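Local coordinates for NURA (PDB 2YGK), which acts as a manganese-dependent nuclease that probably works with the HerA helicase to resect DNA ends during double-strand break repair, at residues 74-79 and 117-122; 134-139 and 273-278. All blocks are in the same frame, centred on the assembly; numbering follows the deposited sequence.

Contact 1. Residues 74-79 and 117-122; sequences VGAESV and LSLALR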
loop_
_atom_site.group_PDB
_atom_site.type_symbol
_atom_site.label_atom_id
_atom_site.label_comp_id
_atom_site.label_asym_id
_atom_site.label_seq_id
_atom_site.Cartn_x
_atom_site.Cartn_y
_atom_site.Cartn_z
ATOM N N VAL A 74 9.890 11.205 7.997
ATOM C CA VAL A 74 10.916 10.390 7.354
ATOM C C VAL A 74 12.180 10.491 8.188
ATOM O O VAL A 74 12.396 11.509 8.884
ATOM C CB VAL A 74 11.256 10.929 5.955
ATOM C CG1 VAL A 74 10.084 10.712 4.982
ATOM C CG2 VAL A 74 11.655 12.410 6.051
ATOM N N GLY A 75 13.023 9.463 8.096
ATOM C CA GLY A 75 14.284 9.460 8.791
ATOM C C GLY A 75 15.257 8.453 8.184
ATOM O O GLY A 75 14.874 7.383 7.743
ATOM N N ALA A 76 16.525 8.802 8.162
ATOM C CA ALA A 76 17.527 7.873 7.705
ATOM C C ALA A 76 18.714 7.959 8.656
ATOM O O ALA A 76 18.937 8.988 9.309
ATOM C CB ALA A 76 17.927 8.159 6.247
ATOM N N GLU A 77 19.446 6.864 8.743
ATOM C CA GLU A 77 20.600 6.778 9.591
ATOM C C GLU A 77 21.737 6.054 8.887
ATOM O O GLU A 77 21.517 5.063 8.217
ATOM C CB GLU A 77 20.205 6.015 10.838
ATOM C CG GLU A 77 21.297 5.879 11.863
ATOM C CD GLU A 77 20.783 5.290 13.142
ATOM O OE1 GLU A 77 20.665 4.106 13.276
ATOM O OE2 GLU A 77 20.453 5.985 14.066
ATOM N N SER A 78 22.948 6.572 9.038
ATOM C CA SER A 78 24.156 5.850 8.672
ATOM C C SER A 78 24.733 5.223 9.952
ATOM O O SER A 78 24.631 5.785 11.052
ATOM C CB SER A 78 25.199 6.762 7.978
ATOM O OG SER A 78 25.650 7.787 8.854
ATOM N N VAL A 79 25.320 4.050 9.773
ATOM C CA VAL A 79 25.852 3.254 10.857
ATOM C C VAL A 79 27.206 2.689 10.417
ATOM O O VAL A 79 27.294 2.041 9.363
ATOM C CB VAL A 79 24.890 2.089 11.196
ATOM C CG1 VAL A 79 25.591 1.051 12.001
ATOM C CG2 VAL A 79 23.688 2.595 11.935
ATOM N N LEU A 117 20.213 8.070 0.406
ATOM C CA LEU A 117 21.242 8.231 -0.608
ATOM C C LEU A 117 22.103 9.431 -0.285
ATOM O O LEU A 117 23.310 9.364 -0.470
ATOM C CB LEU A 117 20.653 8.397 -1.994
ATOM C CG LEU A 117 19.768 7.264 -2.553
ATOM C CD1 LEU A 117 19.122 7.852 -3.809
ATOM C CD2 LEU A 117 20.523 5.885 -2.814
ATOM N N SER A 118 21.540 10.517 0.237
ATOM C CA SER A 118 22.454 11.600 0.596
ATOM C C SER A 118 23.363 11.273 1.797
ATOM O O SER A 118 24.438 11.800 1.887
ATOM C CB SER A 118 21.728 12.929 0.776
ATOM O OG SER A 118 21.160 12.994 2.049
ATOM N N LEU A 119 22.965 10.396 2.702
ATOM C CA LEU A 119 23.874 9.976 3.778
ATOM C C LEU A 119 24.949 9.029 3.232
ATOM O O LEU A 119 26.067 8.951 3.755
ATOM C CB LEU A 119 23.112 9.302 4.928
ATOM C CG LEU A 119 22.225 10.209 5.782
ATOM C CD1 LEU A 119 21.423 9.456 6.817
ATOM C CD2 LEU A 119 23.100 11.194 6.480
ATOM N N ALA A 120 24.632 8.310 2.173
ATOM C CA ALA A 120 25.653 7.485 1.534
ATOM C C ALA A 120 26.776 8.394 1.004
ATOM O O ALA A 120 27.959 8.030 1.030
ATOM C CB ALA A 120 25.039 6.647 0.416
ATOM N N LEU A 121 26.430 9.583 0.531
ATOM C CA LEU A 121 27.451 10.518 0.095
ATOM C C LEU A 121 28.097 11.178 1.285
ATOM O O LEU A 121 29.304 11.395 1.289
ATOM C CB LEU A 121 26.888 11.586 -0.808
ATOM C CG LEU A 121 26.503 11.071 -2.179
ATOM C CD1 LEU A 121 25.528 12.063 -2.794
ATOM C CD2 LEU A 121 27.720 10.863 -3.098
ATOM N N ARG A 122 27.323 11.507 2.300
ATOM C CA ARG A 122 27.938 12.070 3.477
ATOM C C ARG A 122 29.014 11.136 4.056
ATOM O O ARG A 122 30.157 11.513 4.133
ATOM C CB ARG A 122 26.901 12.426 4.537
ATOM C CG ARG A 122 27.429 13.390 5.585
ATOM C CD ARG A 122 26.326 13.915 6.484
ATOM N NE ARG A 122 26.831 14.154 7.834
ATOM C CZ ARG A 122 26.081 14.424 8.903
ATOM N NH1 ARG A 122 24.750 14.500 8.810
ATOM N NH2 ARG A 122 26.678 14.605 10.082
#

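Contact 2. Residues 134-139 and 273-278; sequences GSLSKK and DIVGRV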
loop_
_atom_site.group_PDB
_atom_site.type_symbol
_atom_site.label_atom_id
_atom_site.label_comp_id
_atom_site.label_asym_id
_atom_site.label_seq_id
_atom_site.Cartn_x
_atom_site.Cartn_y
_atom_site.Cartn_z
ATOM N N GLY A 134 18.009 -2.475 0.066
ATOM C CA GLY A 134 17.267 -2.353 -1.163
ATOM C C GLY A 134 18.087 -2.594 -2.417
ATOM O O GLY A 134 19.301 -2.391 -2.452
ATOM N N SER A 135 17.397 -2.985 -3.482
ATOM C CA SER A 135 18.055 -3.301 -4.750
ATOM C C SER A 135 18.433 -2.063 -5.552
ATOM O O SER A 135 17.783 -1.016 -5.440
ATOM C CB SER A 135 17.113 -4.107 -5.594
ATOM O OG SER A 135 15.905 -3.344 -5.745
ATOM N N LEU A 136 19.454 -2.202 -6.394
ATOM C CA LEU A 136 19.828 -1.135 -7.324
ATOM C C LEU A 136 18.616 -0.729 -8.184
ATOM O O LEU A 136 18.261 0.420 -8.237
ATOM C CB LEU A 136 21.019 -1.579 -8.202
ATOM C CG LEU A 136 21.722 -0.540 -9.091
ATOM C CD1 LEU A 136 21.995 0.766 -8.320
ATOM C CD2 LEU A 136 23.016 -1.089 -9.674
ATOM N N SER A 137 17.977 -1.700 -8.817
ATOM C CA SER A 137 16.830 -1.462 -9.693
ATOM C C SER A 137 15.768 -0.667 -8.990
ATOM O O SER A 137 15.260 0.260 -9.560
ATOM C CB SER A 137 16.219 -2.792 -10.192
ATOM O OG SER A 137 16.271 -3.849 -9.177
ATOM N N LYS A 138 15.438 -1.002 -7.746
ATOM C CA LYS A 138 14.351 -0.298 -7.075
ATOM C C LYS A 138 14.732 1.127 -6.652
ATOM O O LYS A 138 13.912 2.025 -6.730
ATOM C CB LYS A 138 13.738 -1.118 -5.914
ATOM C CG LYS A 138 12.465 -1.952 -6.358
ATOM C CD LYS A 138 12.051 -3.077 -5.365
ATOM C CE LYS A 138 11.160 -4.159 -6.037
ATOM N NZ LYS A 138 11.290 -5.536 -5.395
ATOM N N LYS A 139 15.970 1.327 -6.215
ATOM C CA LYS A 139 16.449 2.654 -5.781
ATOM C C LYS A 139 16.514 3.649 -6.937
ATOM O O LYS A 139 16.281 4.854 -6.748
ATOM C CB LYS A 139 17.831 2.553 -5.154
ATOM C CG LYS A 139 17.873 1.817 -3.826
ATOM C CD LYS A 139 17.485 2.698 -2.660
ATOM C CE LYS A 139 16.928 1.905 -1.465
ATOM N NZ LYS A 139 17.895 1.864 -0.333
ATOM N N ASP A 273 23.600 -6.632 -5.175
ATOM C CA ASP A 273 23.955 -5.979 -6.431
ATOM C C ASP A 273 25.188 -5.144 -6.197
ATOM O O ASP A 273 25.260 -4.399 -5.244
ATOM C CB ASP A 273 22.865 -5.044 -6.912
ATOM C CG ASP A 273 21.534 -5.741 -7.128
ATOM O OD1 ASP A 273 21.616 -6.937 -7.428
ATOM O OD2 ASP A 273 20.434 -5.080 -6.964
ATOM N N ILE A 274 26.152 -5.245 -7.091
ATOM C CA ILE A 274 27.375 -4.481 -6.992
ATOM C C ILE A 274 27.689 -3.954 -8.389
ATOM O O ILE A 274 27.746 -4.718 -9.315
ATOM C CB ILE A 274 28.524 -5.363 -6.367
ATOM C CG1 ILE A 274 29.888 -4.708 -6.491
ATOM C CG2 ILE A 274 28.614 -6.696 -7.007
ATOM C CD1 ILE A 274 30.953 -5.513 -5.757
ATOM N N VAL A 275 27.837 -2.646 -8.550
ATOM C CA VAL A 275 28.157 -2.068 -9.863
ATOM C C VAL A 275 29.624 -2.302 -10.250
ATOM O O VAL A 275 30.561 -1.817 -9.591
ATOM C CB VAL A 275 27.932 -0.549 -9.911
ATOM C CG1 VAL A 275 28.540 0.015 -11.174
ATOM C CG2 VAL A 275 26.447 -0.209 -9.795
ATOM N N GLY A 276 29.800 -3.003 -11.358
ATOM C CA GLY A 276 31.113 -3.390 -11.833
ATOM C C GLY A 276 31.101 -4.849 -12.227
ATOM O O GLY A 276 30.067 -5.527 -12.107
ATOM N N ARG A 277 32.242 -5.324 -12.726
ATOM C CA ARG A 277 32.449 -6.765 -12.895
ATOM C C ARG A 277 33.093 -7.328 -11.644
ATOM O O ARG A 277 33.927 -6.693 -10.991
ATOM C CB ARG A 277 33.274 -7.117 -14.142
ATOM C CG ARG A 277 32.458 -7.821 -15.244
ATOM C CD ARG A 277 33.214 -7.845 -16.575
ATOM N NE ARG A 277 32.327 -7.569 -17.709
ATOM C CZ ARG A 277 32.691 -6.948 -18.835
ATOM N NH1 ARG A 277 33.937 -6.508 -19.013
ATOM N NH2 ARG A 277 31.796 -6.760 -19.796
ATOM N N VAL A 278 32.685 -8.546 -11.345
ATOM C CA VAL A 278 32.993 -9.185 -10.096
ATOM C C VAL A 278 33.183 -10.647 -10.414
ATOM O O VAL A 278 32.555 -11.153 -11.319
ATOM C CB VAL A 278 31.825 -8.949 -9.134
ATOM C CG1 VAL A 278 31.633 -10.104 -8.203
ATOM C CG2 VAL A 278 32.032 -7.641 -8.392
HETATM O O HOH W 1 18.750 -4.411 -8.766
#

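Contact 1. Residues 74-79 and 117-122
Helix-on-sheet packing in the RNase H-like core of the nuclease domain brings Leu119, on helix 104-123, down onto Ala76 and Ser78 of strand 70-82. The segment axes approach to 8.3 Å and run nearly alongside, with only 28° between their N-to-C directions, so the helix follows the strand instead of cutting steeply across it. A single methyl does most of the touching. Leu119 CD1 is 3.6 Å from Ala76 C and equally close to Ala76 O, and the line from CD1 to that carbon is almost perpendicular to the peptide group joining Ala76 and Glu77. The methyl therefore rests on the flat face of the amide, where an apolar group can pack without taking a place needed for the bonds between strands. The same CD1 lies 3.8 Å from Ala76 CB and 3.9 Å from Ser78 N, which places it between two residues whose side chains leave the strand on the helix side. Its reach comes from an extended branch: CD1 continues the line of the side chain, opposite CA about the CB-CG bond (chi2 175°). Ser78 contributes its CB, 4.5 Å from Leu119 CB, while its hydroxyl is engaged by Asp123 OD2 and Ser90 N. Between Ala76 and Ser78, Glu77 turns its side chain away from the helix, in keeping with strand alternation, and this side chain lies about 7 Å from that of the manganese ligand Asp58. Backbone bonds tie Glu77 to Asp58 on strand 54-65 and Ala76 to Asp92 on strand 85-98, so the strand receiving Leu119 is held along both edges. On the helix, Ala120 reaches Ile57 of strand 54-65, and Leu117 and Leu121 pack on helix 171-193.

Contact 2. Residues 134-139 and 273-278
Leu136 and Asp273 meet through a backbone-to-carboxylate hydrogen bond: Leu136 N donates to Asp273 OD2 at 3.1 Å, with an N-H...O angle of 156°. OD2 accepts through its anti lone pair, the one facing away from OD1. A water also donates to Asp273 OD2 at 2.6 Å and accepts from Ser137 N at 2.8 Å, so one oxygen serves two successive amides of the first helical turn, directly and through solvent. Asp273 CG lies beside its own backbone N (chi1 -59°), a rotation that carries the carboxylate off the strand to this helix start. Next to the polar pair, the side chains of Leu136 and Val275 cross at about a right angle, and Leu136 CD2 meets Val275 CG2 at 3.5 Å.

The second shell fixes both partners. Ser135 is the N-cap of helix 136-140: its OG accepts from Lys138 N at 3.1 Å, a capping bond that satisfies an amide of the first turn, while its CB sits 3.7 Å from Asp273 OD2. Asp273 OD1 is held by a salt bridge to Arg271 NE and a hydrogen bond from Thr258 OG1, limiting rotation of the carboxylate. With an alanine in place of Asp273, Leu136 N and the water would probably lose their shared acceptor and Arg271 a negative partner.

The helix follows strand 129-133, which ends in the manganese ligand Asp133, and Lys139 NZ returns to Asp133 O and to Glu116 on helix 104-123. Strand 197-201 lies between strands 129-133 and 270-275 in the sheet; the side chains of Leu136 and Asp273 both touch its Trp199, and Tyr256 of strand 255-262 packs against Leu136, Asp273 and Val275.

Overall arrangement
Both contacts are buried and involve one mixed sheet, with centres 18 Å apart. Strands 197-201, 129-133 and 54-65 separate their two strands in sheet order. They bury similar areas, 136 Å² in contact 1 and 165 Å² in contact 2, but by different means. Contact 1 is apolar, a methyl from near the C-terminal end of its helix set down on the strand's backbone; contact 2 is mixed, a carboxylate and water meeting a helix start beside a hydrophobic crossing. Manganese lies about 9 Å from the side chain of Ala76 and 10 Å from that of Ser135, so both contacts are near the metal but outside its first shell. A salt bridge joins the two helices.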